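FOKI restriction endonuclease (Planomicrobium okeanokoites, PDB 2FOK) cleaves double-stranded DNA as a type IIS restriction endonuclease, probably recognising its site through one set of domains and cutting with a separate nuclease domain. Local coordinates at residues Phe8-Asn13 with Asp224-Met229. Numbering follows the deposited sequence.
Sequences FGWVQN and DKYARM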
loop_
_atom_site.group_PDB
_atom_site.type_symbol
_atom_site.label_atom_id
_atom_site.label_comp_id
_atom_site.label_asym_id
_atom_site.label_seq_id
_atom_site.Cartn_x
_atom_site.Cartn_y
_atom_site.Cartn_z
ATOM N N PHE A 8 -5.387 -11.934 3.305
ATOM C CA PHE A 8 -6.422 -11.915 2.259
ATOM C C PHE A 8 -7.076 -10.548 2.117
ATOM O O PHE A 8 -6.806 -9.630 2.888
ATOM C CB PHE A 8 -7.565 -12.895 2.573
ATOM C CG PHE A 8 -7.135 -14.306 2.817
ATOM C CD1 PHE A 8 -6.511 -15.044 1.817
ATOM C CD2 PHE A 8 -7.399 -14.915 4.042
ATOM C CE1 PHE A 8 -6.153 -16.378 2.033
ATOM C CE2 PHE A 8 -7.051 -16.238 4.274
ATOM C CZ PHE A 8 -6.426 -16.978 3.268
ATOM N N GLY A 9 -7.970 -10.446 1.136
ATOM C CA GLY A 9 -8.719 -9.221 0.909
ATOM C C GLY A 9 -8.072 -8.224 -0.018
ATOM O O GLY A 9 -8.660 -7.182 -0.314
ATOM N N TRP A 10 -6.876 -8.549 -0.498
ATOM C CA TRP A 10 -6.128 -7.641 -1.359
ATOM C C TRP A 10 -5.301 -8.369 -2.419
ATOM O O TRP A 10 -4.450 -9.209 -2.105
ATOM C CB TRP A 10 -5.208 -6.785 -0.494
ATOM C CG TRP A 10 -5.896 -6.139 0.677
ATOM C CD1 TRP A 10 -5.980 -6.624 1.958
ATOM C CD2 TRP A 10 -6.605 -4.899 0.674
ATOM N NE1 TRP A 10 -6.701 -5.761 2.744
ATOM C CE2 TRP A 10 -7.099 -4.695 1.981
ATOM C CE3 TRP A 10 -6.875 -3.935 -0.311
ATOM C CZ2 TRP A 10 -7.850 -3.566 2.333
ATOM C CZ3 TRP A 10 -7.623 -2.809 0.042
ATOM C CH2 TRP A 10 -8.101 -2.635 1.354
ATOM N N VAL A 11 -5.549 -8.030 -3.676
ATOM C CA VAL A 11 -4.835 -8.641 -4.789
ATOM C C VAL A 11 -4.116 -7.539 -5.570
ATOM O O VAL A 11 -4.681 -6.479 -5.813
ATOM C CB VAL A 11 -5.815 -9.419 -5.714
ATOM C CG1 VAL A 11 -5.149 -10.687 -6.220
ATOM C CG2 VAL A 11 -7.096 -9.776 -4.947
ATOM N N GLN A 12 -2.872 -7.798 -5.962
ATOM C CA GLN A 12 -2.056 -6.809 -6.672
ATOM C C GLN A 12 -1.811 -7.050 -8.162
ATOM O O GLN A 12 -1.630 -6.101 -8.929
ATOM C CB GLN A 12 -0.683 -6.706 -6.004
ATOM C CG GLN A 12 -0.548 -5.667 -4.910
ATOM C CD GLN A 12 0.846 -5.674 -4.301
ATOM O OE1 GLN A 12 1.128 -4.947 -3.343
ATOM N NE2 GLN A 12 1.728 -6.504 -4.858
ATOM N N ASN A 13 -1.784 -8.307 -8.580
ATOM C CA ASN A 13 -1.493 -8.580 -9.972
ATOM C C ASN A 13 -2.651 -9.096 -10.812
ATOM O O ASN A 13 -3.481 -9.869 -10.340
ATOM C CB ASN A 13 -0.290 -9.515 -10.050
ATOM C CG ASN A 13 1.009 -8.801 -9.720
ATOM O OD1 ASN A 13 1.332 -7.780 -10.326
ATOM N ND2 ASN A 13 1.753 -9.326 -8.751
ATOM N N ASP A 224 -1.890 2.037 -4.586
ATOM C CA ASP A 224 -2.058 2.425 -5.983
ATOM C C ASP A 224 -2.276 1.156 -6.817
ATOM O O ASP A 224 -2.995 1.184 -7.812
ATOM C CB ASP A 224 -0.822 3.187 -6.483
ATOM C CG ASP A 224 -0.446 4.345 -5.571
ATOM O OD1 ASP A 224 -1.363 4.970 -5.006
ATOM O OD2 ASP A 224 0.760 4.631 -5.408
ATOM N N LYS A 225 -1.649 0.058 -6.388
ATOM C CA LYS A 225 -1.746 -1.265 -7.024
ATOM C C LYS A 225 -3.176 -1.789 -6.875
ATOM O O LYS A 225 -3.826 -2.181 -7.850
ATOM C CB LYS A 225 -0.800 -2.244 -6.316
ATOM C CG LYS A 225 0.258 -2.879 -7.197
ATOM C CD LYS A 225 1.646 -2.328 -6.857
ATOM C CE LYS A 225 2.446 -3.283 -5.980
ATOM N NZ LYS A 225 3.729 -2.664 -5.557
ATOM N N TYR A 226 -3.641 -1.809 -5.629
ATOM C CA TYR A 226 -4.985 -2.260 -5.290
ATOM C C TYR A 226 -6.043 -1.428 -6.010
ATOM O O TYR A 226 -6.997 -1.982 -6.539
ATOM C CB TYR A 226 -5.196 -2.167 -3.776
ATOM C CG TYR A 226 -4.229 -3.017 -2.978
ATOM C CD1 TYR A 226 -3.834 -4.262 -3.443
ATOM C CD2 TYR A 226 -3.710 -2.578 -1.762
ATOM C CE1 TYR A 226 -2.960 -5.054 -2.734
ATOM C CE2 TYR A 226 -2.823 -3.372 -1.033
ATOM C CZ TYR A 226 -2.454 -4.613 -1.531
ATOM O OH TYR A 226 -1.588 -5.437 -0.836
ATOM N N ALA A 227 -5.872 -0.105 -6.033
ATOM C CA ALA A 227 -6.825 0.799 -6.696
ATOM C C ALA A 227 -6.940 0.550 -8.195
ATOM O O ALA A 227 -8.004 0.748 -8.784
ATOM C CB ALA A 227 -6.423 2.242 -6.475
ATOM N N ARG A 228 -5.834 0.146 -8.813
ATOM C CA ARG A 228 -5.805 -0.121 -10.244
ATOM C C ARG A 228 -6.495 -1.452 -10.514
ATOM O O ARG A 228 -7.256 -1.594 -11.472
ATOM C CB ARG A 228 -4.351 -0.163 -10.742
ATOM C CG ARG A 228 -4.133 -1.009 -11.998
ATOM C CD ARG A 228 -2.678 -1.034 -12.455
ATOM N NE ARG A 228 -1.783 -1.680 -11.497
ATOM C CZ ARG A 228 -1.756 -2.988 -11.259
ATOM N NH1 ARG A 228 -2.576 -3.800 -11.909
ATOM N NH2 ARG A 228 -0.907 -3.492 -10.371
ATOM N N MET A 229 -6.222 -2.427 -9.654
ATOM C CA MET A 229 -6.813 -3.752 -9.784
ATOM C C MET A 229 -8.306 -3.703 -9.505
ATOM O O MET A 229 -9.116 -4.080 -10.354
ATOM C CB MET A 229 -6.136 -4.724 -8.813
ATOM C CG MET A 229 -4.676 -4.996 -9.151
ATOM S SD MET A 229 -4.483 -5.382 -10.902
ATOM C CE MET A 229 -5.166 -7.062 -10.920
#
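An irregular N-terminal segment of the first recognition subdomain, Trp10 to Asn13, runs past helix 222-236 of the second, with the Tyr226 ring touching both Trp10 and Gln12. Trp10 CB sits over one face of the Tyr226 ring, 3.9 Å from its centroid, in a CH-pi contact. The indole's six-membered ring meets the same phenol obliquely, the planes 43° apart, while the indole NE1 donates a hydrogen bond to Met295 O. Val11 O comes up at the phenol's edge, 3.4 Å from Tyr226 CD1. Gln12 CG lies 3.3 Å from Tyr226 CE1; beyond CG the chain is extended, and its CD lies 3.3 Å from CE of Lys225. The one hydrogen bond between the two segments runs from Arg228 NH2 to Gln12 O, at 3.1 Å and 24° out of the guanidinium plane; Arg228 NE pairs with Glu220. With CG beside its backbone N (chi1 -67°), Met229 brings CG and SD to that same carbonyl. Were Tyr226 an alanine, Trp10 CB and Gln12 CG would probably lose the ring they share. Through side chains and backbone carbonyls, an irregular N-terminal segment thus packs against a helix, joining two subdomains of helix-turn-helix-related families.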